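Local coordinates for hepatocyte growth factor-regulated tyrosine kinase substrate (Drosophila melanogaster, PDB 1DVP), which binds ubiquitin, phosphatidylinositol and zinc, and acts in endosome membrane invagination and multivesicular body formation, promoting degradation of activated tyrosine kinase receptors, at residues His16-Leu19 and Glu20-Pro24; Leu27-Cys30 and Asp31-Asn34; Asn42-Ala45 and Ala46-Lys50. All coordinates share one frame; numbering follows the deposited sequence.

Contact 1: His16-Leu19 and Glu20-Pro24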
loop_
_atom_site.group_PDB
_atom_site.type_symbol
_atom_site.label_atom_id
_atom_site.label_comp_id
_atom_site.label_asym_id
_atom_site.label_seq_id
_atom_site.Cartn_x
_atom_site.Cartn_y
_atom_site.Cartn_z
ATOM N N HIS A 16 -29.316 3.930 19.848
ATOM C CA HIS A 16 -28.714 4.148 21.155
ATOM C C HIS A 16 -27.949 2.923 21.676
ATOM O O HIS A 16 -27.129 3.038 22.589
ATOM C CB HIS A 16 -29.773 4.590 22.170
ATOM C CG HIS A 16 -30.770 3.525 22.483
ATOM N ND1 HIS A 16 -31.754 3.143 21.592
ATOM C CD2 HIS A 16 -30.843 2.656 23.516
ATOM C CE1 HIS A 16 -32.378 2.079 22.060
ATOM N NE2 HIS A 16 -31.844 1.763 23.225
ATOM N N LEU A 17 -28.171 1.762 21.061
ATOM C CA LEU A 17 -27.492 0.529 21.471
ATOM C C LEU A 17 -26.013 0.423 21.062
ATOM O O LEU A 17 -25.231 -0.310 21.692
ATOM C CB LEU A 17 -28.262 -0.687 20.932
ATOM C CG LEU A 17 -29.707 -0.751 21.417
ATOM C CD1 LEU A 17 -30.466 -1.867 20.706
ATOM C CD2 LEU A 17 -29.702 -0.980 22.946
ATOM N N ARG A 18 -25.624 1.146 20.006
ATOM C CA ARG A 18 -24.246 1.119 19.546
ATOM C C ARG A 18 -23.369 1.834 20.570
ATOM O O ARG A 18 -23.741 2.893 21.076
ATOM C CB ARG A 18 -24.134 1.794 18.175
ATOM C CG ARG A 18 -24.860 1.045 17.037
ATOM C CD ARG A 18 -24.067 -0.179 16.595
ATOM N NE ARG A 18 -22.672 0.196 16.351
ATOM C CZ ARG A 18 -21.727 -0.607 15.894
ATOM N NH1 ARG A 18 -21.988 -1.874 15.603
ATOM N NH2 ARG A 18 -20.501 -0.138 15.744
ATOM N N LEU A 19 -22.211 1.246 20.869
ATOM C CA LEU A 19 -21.287 1.802 21.861
ATOM C C LEU A 19 -20.168 2.573 21.181
ATOM O O LEU A 19 -19.401 3.320 21.814
ATOM C CB LEU A 19 -20.749 0.671 22.753
ATOM C CG LEU A 19 -21.865 0.150 23.687
ATOM C CD1 LEU A 19 -21.379 -1.032 24.512
ATOM C CD2 LEU A 19 -22.338 1.280 24.634
ATOM N N GLU A 20 -20.114 2.434 19.865
ATOM C CA GLU A 20 -19.137 3.129 19.057
ATOM C C GLU A 20 -19.858 3.334 17.743
ATOM O O GLU A 20 -20.796 2.583 17.419
ATOM C CB GLU A 20 -17.934 2.252 18.839
ATOM C CG GLU A 20 -18.368 0.934 18.344
ATOM C CD GLU A 20 -18.055 -0.138 19.321
ATOM O OE1 GLU A 20 -18.706 -1.234 19.260
ATOM O OE2 GLU A 20 -17.139 0.114 20.147
ATOM N N PRO A 21 -19.425 4.336 16.954
ATOM C CA PRO A 21 -20.112 4.562 15.679
ATOM C C PRO A 21 -20.199 3.309 14.798
ATOM O O PRO A 21 -19.338 2.454 14.811
ATOM C CB PRO A 21 -19.294 5.675 15.011
ATOM C CG PRO A 21 -18.455 6.284 16.128
ATOM C CD PRO A 21 -18.162 5.097 17.025
ATOM N N ASP A 22 -21.276 3.240 14.048
ATOM C CA ASP A 22 -21.519 2.194 13.101
ATOM C C ASP A 22 -21.065 2.777 11.734
ATOM O O ASP A 22 -21.869 3.253 10.915
ATOM C CB ASP A 22 -23.019 1.873 13.127
ATOM C CG ASP A 22 -23.399 0.857 12.086
ATOM O OD1 ASP A 22 -22.493 0.443 11.314
ATOM O OD2 ASP A 22 -24.599 0.488 12.016
ATOM N N TRP A 23 -19.756 2.774 11.524
ATOM C CA TRP A 23 -19.158 3.304 10.298
ATOM C C TRP A 23 -19.684 2.653 9.014
ATOM O O TRP A 23 -19.927 3.333 8.025
ATOM C CB TRP A 23 -17.639 3.216 10.393
ATOM C CG TRP A 23 -17.173 4.263 11.343
ATOM C CD1 TRP A 23 -16.718 4.101 12.650
ATOM C CD2 TRP A 23 -17.269 5.665 11.131
ATOM N NE1 TRP A 23 -16.548 5.332 13.249
ATOM C CE2 TRP A 23 -16.871 6.307 12.340
ATOM C CE3 TRP A 23 -17.652 6.453 10.033
ATOM C CZ2 TRP A 23 -16.851 7.690 12.473
ATOM C CZ3 TRP A 23 -17.628 7.856 10.178
ATOM C CH2 TRP A 23 -17.233 8.441 11.390
ATOM N N PRO A 24 -19.857 1.337 9.014
ATOM C CA PRO A 24 -20.379 0.684 7.806
ATOM C C PRO A 24 -21.719 1.294 7.347
ATOM O O PRO A 24 -21.896 1.546 6.158
ATOM C CB PRO A 24 -20.521 -0.790 8.236
ATOM C CG PRO A 24 -19.337 -0.949 9.194
ATOM C CD PRO A 24 -19.450 0.346 10.027
#
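R18 reaches round the turn and takes hold of two successive backbone carbonyls, those of E20 and P21. Its NE and NH2 both donate to E20 O, which lies close to the guanidinium plane; the bond from R18 NE to E20 O is 3.2 Å and runs nearly in line with the C=O. R18 NH2 makes a second bond, to P21 O at 3.0 Å, tilted from the guanidinium plane and bent at 132°. Over one face of the group lies D22 CB, 3.7 Å from R18 NE. Across the opposite face stands the E20 carboxylate, with E20 OE1 4.1 Å from R18 NH2; no N-H points at it, so any attraction is probably only between the charges. Bends at chi2 (-76°) and chi3 (-49°) curl the arginine forward round the turn, bringing NE and NH2 to these carbonyls. A long, many-donor side chain suits this place, serving carbonyls that no regular helix or strand pairs. Further out, D22 is the N-cap residue of helix 23-34, and its OD2 bonds S25 OG. The turn joins helix 5-14 to helix 23-34 at the surface of the VHS domain, with P21 and W23 resting on L64 of helix 56-72 and W23 meeting E204 of strand 203-204.

Contact 2: Leu27-Cys30 and Asp31-Asn34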
loop_
_atom_site.group_PDB
_atom_site.type_symbol
_atom_site.label_atom_id
_atom_site.label_comp_id
_atom_site.label_asym_id
_atom_site.label_seq_id
_atom_site.Cartn_x
_atom_site.Cartn_y
_atom_site.Cartn_z
ATOM N N LEU A 27 -21.102 4.985 6.050
ATOM C CA LEU A 27 -20.479 4.994 4.748
ATOM C C LEU A 27 -21.555 4.619 3.689
ATOM O O LEU A 27 -21.551 5.150 2.570
ATOM C CB LEU A 27 -19.260 4.034 4.743
ATOM C CG LEU A 27 -18.131 4.540 5.697
ATOM C CD1 LEU A 27 -16.931 3.611 5.664
ATOM C CD2 LEU A 27 -17.732 6.001 5.314
ATOM N N LEU A 28 -22.466 3.707 4.047
ATOM C CA LEU A 28 -23.580 3.333 3.142
ATOM C C LEU A 28 -24.478 4.584 2.895
ATOM O O LEU A 28 -24.919 4.831 1.758
ATOM C CB LEU A 28 -24.418 2.200 3.768
ATOM C CG LEU A 28 -23.968 0.750 3.566
ATOM C CD1 LEU A 28 -24.883 -0.214 4.351
ATOM C CD2 LEU A 28 -24.062 0.388 2.003
ATOM N N ILE A 29 -24.756 5.357 3.944
ATOM C CA ILE A 29 -25.556 6.572 3.817
ATOM C C ILE A 29 -24.865 7.534 2.833
ATOM O O ILE A 29 -25.491 8.001 1.900
ATOM C CB ILE A 29 -25.815 7.251 5.215
ATOM C CG1 ILE A 29 -26.864 6.439 5.977
ATOM C CG2 ILE A 29 -26.329 8.737 5.040
ATOM C CD1 ILE A 29 -27.074 6.857 7.378
ATOM N N CYS A 30 -23.559 7.769 3.005
ATOM C CA CYS A 30 -22.839 8.660 2.088
ATOM C C CYS A 30 -22.949 8.194 0.640
ATOM O O CYS A 30 -23.218 8.994 -0.236
ATOM C CB CYS A 30 -21.375 8.761 2.507
ATOM S SG CYS A 30 -21.230 9.538 4.117
ATOM N N ASP A 31 -22.730 6.908 0.378
ATOM C CA ASP A 31 -22.876 6.376 -0.985
ATOM C C ASP A 31 -24.315 6.563 -1.529
ATOM O O ASP A 31 -24.510 6.963 -2.691
ATOM C CB ASP A 31 -22.510 4.881 -1.012
ATOM C CG ASP A 31 -20.985 4.652 -0.988
ATOM O OD1 ASP A 31 -20.242 5.582 -1.389
ATOM O OD2 ASP A 31 -20.562 3.552 -0.591
ATOM N N GLU A 32 -25.329 6.258 -0.696
ATOM C CA GLU A 32 -26.726 6.404 -1.150
ATOM C C GLU A 32 -27.000 7.839 -1.598
ATOM O O GLU A 32 -27.708 8.038 -2.571
ATOM C CB GLU A 32 -27.743 5.977 -0.065
ATOM C CG GLU A 32 -27.545 4.522 0.373
ATOM C CD GLU A 32 -28.428 4.018 1.536
ATOM O OE1 GLU A 32 -28.315 4.493 2.699
ATOM O OE2 GLU A 32 -29.221 3.090 1.267
ATOM N N ILE A 33 -26.423 8.834 -0.930
ATOM C CA ILE A 33 -26.657 10.214 -1.331
ATOM C C ILE A 33 -25.882 10.529 -2.617
ATOM O O ILE A 33 -26.423 11.095 -3.592
ATOM C CB ILE A 33 -26.233 11.192 -0.214
ATOM C CG1 ILE A 33 -27.111 10.964 1.023
ATOM C CG2 ILE A 33 -26.321 12.631 -0.708
ATOM C CD1 ILE A 33 -26.737 11.906 2.241
ATOM N N ASN A 34 -24.620 10.127 -2.621
ATOM C CA ASN A 34 -23.740 10.344 -3.762
ATOM C C ASN A 34 -24.304 9.679 -5.023
ATOM O O ASN A 34 -24.221 10.242 -6.101
ATOM C CB ASN A 34 -22.340 9.808 -3.432
ATOM C CG ASN A 34 -21.569 10.703 -2.419
ATOM O OD1 ASN A 34 -20.628 10.240 -1.793
ATOM N ND2 ASN A 34 -21.963 11.966 -2.283
#
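This is a contact between successive turns of one alpha helix, 23-34, in the VHS domain, mostly buried and near the helix's C-terminal end. Regular i to i+4 bonds carry it: D31 N to L27 O, E32 N to L28 O at 2.9 Å, I33 N to I29 O and N34 N to C30 O. I33 N also makes a weak bond to C30 O. E32 CG sits 3.0 Å from L28 O, and the chain runs on, extended past CG, to bring E32 OE1 to 3.6 Å from I29 CA. A glutamate fits here because its length carries the carboxylate to helix 5-14, where OE1 bonds N9 and OE2 bonds S5, so both buried oxygens find partners. An alanine here would end the side chain at CB, and the amide of N9 and the hydroxyl of S5 would probably be left without their carboxylate mate. I29 and I33, one turn apart, meet through I29 CG2 and I33 CD1 at 4.2 Å; I29 CG2 is anti to the backbone N, which brings it to that methyl. The two beta-branched side chains give the helix an apolar side, which packs against I69 of helix 56-72. D31 turns its carboxylate to the second subunit, where each oxygen can accept a backbone N-H: OD1 that of F173 and OD2 that of T174, both of that subunit. Around the helix, I29 also packs on F6 of helix 5-14, and C30 rests on S68 and N72 of helix 56-72.

Contact 3: Asn42-Ala45 and Ala46-Lys50; sequences NAFA and AIKKK
A46 opens the second half of this stretch of helix 40-51 by donating its N-H to N42 O at 3.1 Å, while its methyl lies against the same carbonyl. The small side chain suits a position pressed against F6 and L10 of helix 5-14. Next comes I47, whose N bonds A43 O at 2.8 Å and whose CG1 comes to 3.1 Å from that oxygen. Its CB is 4.4 Å from F44 CD1, approaching the ring obliquely. Beta-branched and apolar, I47 fills the side facing helix 56-72, where it meets V65, L66 and I69. K48 N bonds F44 O, and the K48 side chain, extended as far as CE, passes over one face of the F44 ring. K48 CG stands 4.3 Å from the centroid of that ring, 14° off the normal, a CH-pi contact, while K48 CE closes to 3.2 Å from F44 CE2. The phenylalanine meets it because F44 CG is anti to the backbone N (chi1 -172°), which swings the ring along the helix toward the next turn. F44 and K48 both also touch N86 of helix 84-96. K49 follows, its N bonded to A45 O and its CG 3.4 Å from that oxygen; beyond CG the chain is fully extended, as befits a lysine on an exposed side of the helix. K50 closes the segment with its amine in a salt bridge to E11 of helix 5-14. The chemistry is therefore divided round the helix: A43, A46 and I47 face helices 5-14 and 56-72, while F44 and K48 meet helix 84-96. Lysine suits its place on the ring because a long hydrocarbon chain can lie over the aromatic face and still end in a charge.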
loop_
_atom_site.group_PDB
_atom_site.type_symbol
_atom_site.label_atom_id
_atom_site.label_comp_id
_atom_site.label_asym_id
_atom_site.label_seq_id
_atom_site.Cartn_x
_atom_site.Cartn_y
_atom_site.Cartn_z
ATOM N N ASN A 42 -34.186 15.094 1.561
ATOM C CA ASN A 42 -34.824 14.031 2.320
ATOM C C ASN A 42 -33.856 13.475 3.385
ATOM O O ASN A 42 -34.256 13.184 4.520
ATOM C CB ASN A 42 -35.312 12.927 1.357
ATOM C CG ASN A 42 -36.606 13.319 0.618
ATOM O OD1 ASN A 42 -36.982 12.702 -0.389
ATOM N ND2 ASN A 42 -37.275 14.342 1.114
ATOM N N ALA A 43 -32.585 13.337 3.024
ATOM C CA ALA A 43 -31.603 12.828 3.980
ATOM C C ALA A 43 -31.463 13.769 5.157
ATOM O O ALA A 43 -31.490 13.335 6.312
ATOM C CB ALA A 43 -30.279 12.652 3.331
ATOM N N PHE A 44 -31.335 15.061 4.867
ATOM C CA PHE A 44 -31.159 16.028 5.929
ATOM C C PHE A 44 -32.347 16.175 6.870
ATOM O O PHE A 44 -32.156 16.468 8.053
ATOM C CB PHE A 44 -30.772 17.395 5.363
ATOM C CG PHE A 44 -30.395 18.389 6.418
ATOM C CD1 PHE A 44 -29.590 18.009 7.482
ATOM C CD2 PHE A 44 -30.804 19.722 6.328
ATOM C CE1 PHE A 44 -29.194 18.932 8.430
ATOM C CE2 PHE A 44 -30.407 20.657 7.282
ATOM C CZ PHE A 44 -29.598 20.258 8.337
ATOM N N ALA A 45 -33.556 15.964 6.348
ATOM C CA ALA A 45 -34.790 16.068 7.133
ATOM C C ALA A 45 -34.877 14.863 8.050
ATOM O O ALA A 45 -35.252 14.970 9.223
ATOM C CB ALA A 45 -36.027 16.113 6.181
ATOM N N ALA A 46 -34.538 13.700 7.518
ATOM C CA ALA A 46 -34.553 12.496 8.332
ATOM C C ALA A 46 -33.453 12.664 9.400
ATOM O O ALA A 46 -33.626 12.262 10.548
ATOM C CB ALA A 46 -34.300 11.247 7.456
ATOM N N ILE A 47 -32.332 13.280 9.034
ATOM C CA ILE A 47 -31.260 13.488 9.999
ATOM C C ILE A 47 -31.742 14.433 11.103
ATOM O O ILE A 47 -31.505 14.209 12.280
ATOM C CB ILE A 47 -29.989 14.062 9.330
ATOM C CG1 ILE A 47 -29.285 12.954 8.528
ATOM C CG2 ILE A 47 -29.016 14.592 10.375
ATOM C CD1 ILE A 47 -28.054 13.421 7.748
ATOM N N LYS A 48 -32.423 15.495 10.717
ATOM C CA LYS A 48 -32.909 16.430 11.728
ATOM C C LYS A 48 -33.779 15.722 12.768
ATOM O O LYS A 48 -33.607 15.938 13.955
ATOM C CB LYS A 48 -33.707 17.560 11.093
ATOM C CG LYS A 48 -32.885 18.669 10.497
ATOM C CD LYS A 48 -33.848 19.649 9.843
ATOM C CE LYS A 48 -33.209 20.480 8.753
ATOM N NZ LYS A 48 -34.159 20.660 7.582
ATOM N N LYS A 49 -34.705 14.875 12.332
ATOM C CA LYS A 49 -35.550 14.168 13.288
ATOM C C LYS A 49 -34.740 13.363 14.295
ATOM O O LYS A 49 -35.095 13.291 15.478
ATOM C CB LYS A 49 -36.509 13.260 12.559
ATOM C CG LYS A 49 -37.442 14.043 11.671
ATOM C CD LYS A 49 -38.419 13.159 10.951
ATOM C CE LYS A 49 -39.335 13.998 10.060
ATOM N NZ LYS A 49 -40.308 13.126 9.324
ATOM N N LYS A 50 -33.647 12.769 13.827
ATOM C CA LYS A 50 -32.790 11.978 14.695
ATOM C C LYS A 50 -32.006 12.907 15.622
ATOM O O LYS A 50 -31.680 12.527 16.745
ATOM C CB LYS A 50 -31.845 11.092 13.880
ATOM C CG LYS A 50 -32.544 9.992 13.106
ATOM C CD LYS A 50 -33.218 8.941 13.996
ATOM C CE LYS A 50 -33.946 7.935 13.112
ATOM N NZ LYS A 50 -34.793 6.960 13.873
#

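In the fold
The three contacts follow one another along the chain, all within the VHS domain. Contacts 1 and 2 share helix 23-34: the first lies at the turn leading into it, the second toward its far end, with centres about 17 Å apart. Contact 3 is on the next helix, 40-51, and touches contact 2 directly, where I33 CD1 packs on A43 CB at 3.8 Å; their centres are about 14 Å apart. Contact 1 does not touch contact 3, the nearest atoms being about 9 Å apart. Contacts 2 and 3 both lean on F6 and I69. All three lie away from the two four-cysteine zinc sites of the FYVE finger.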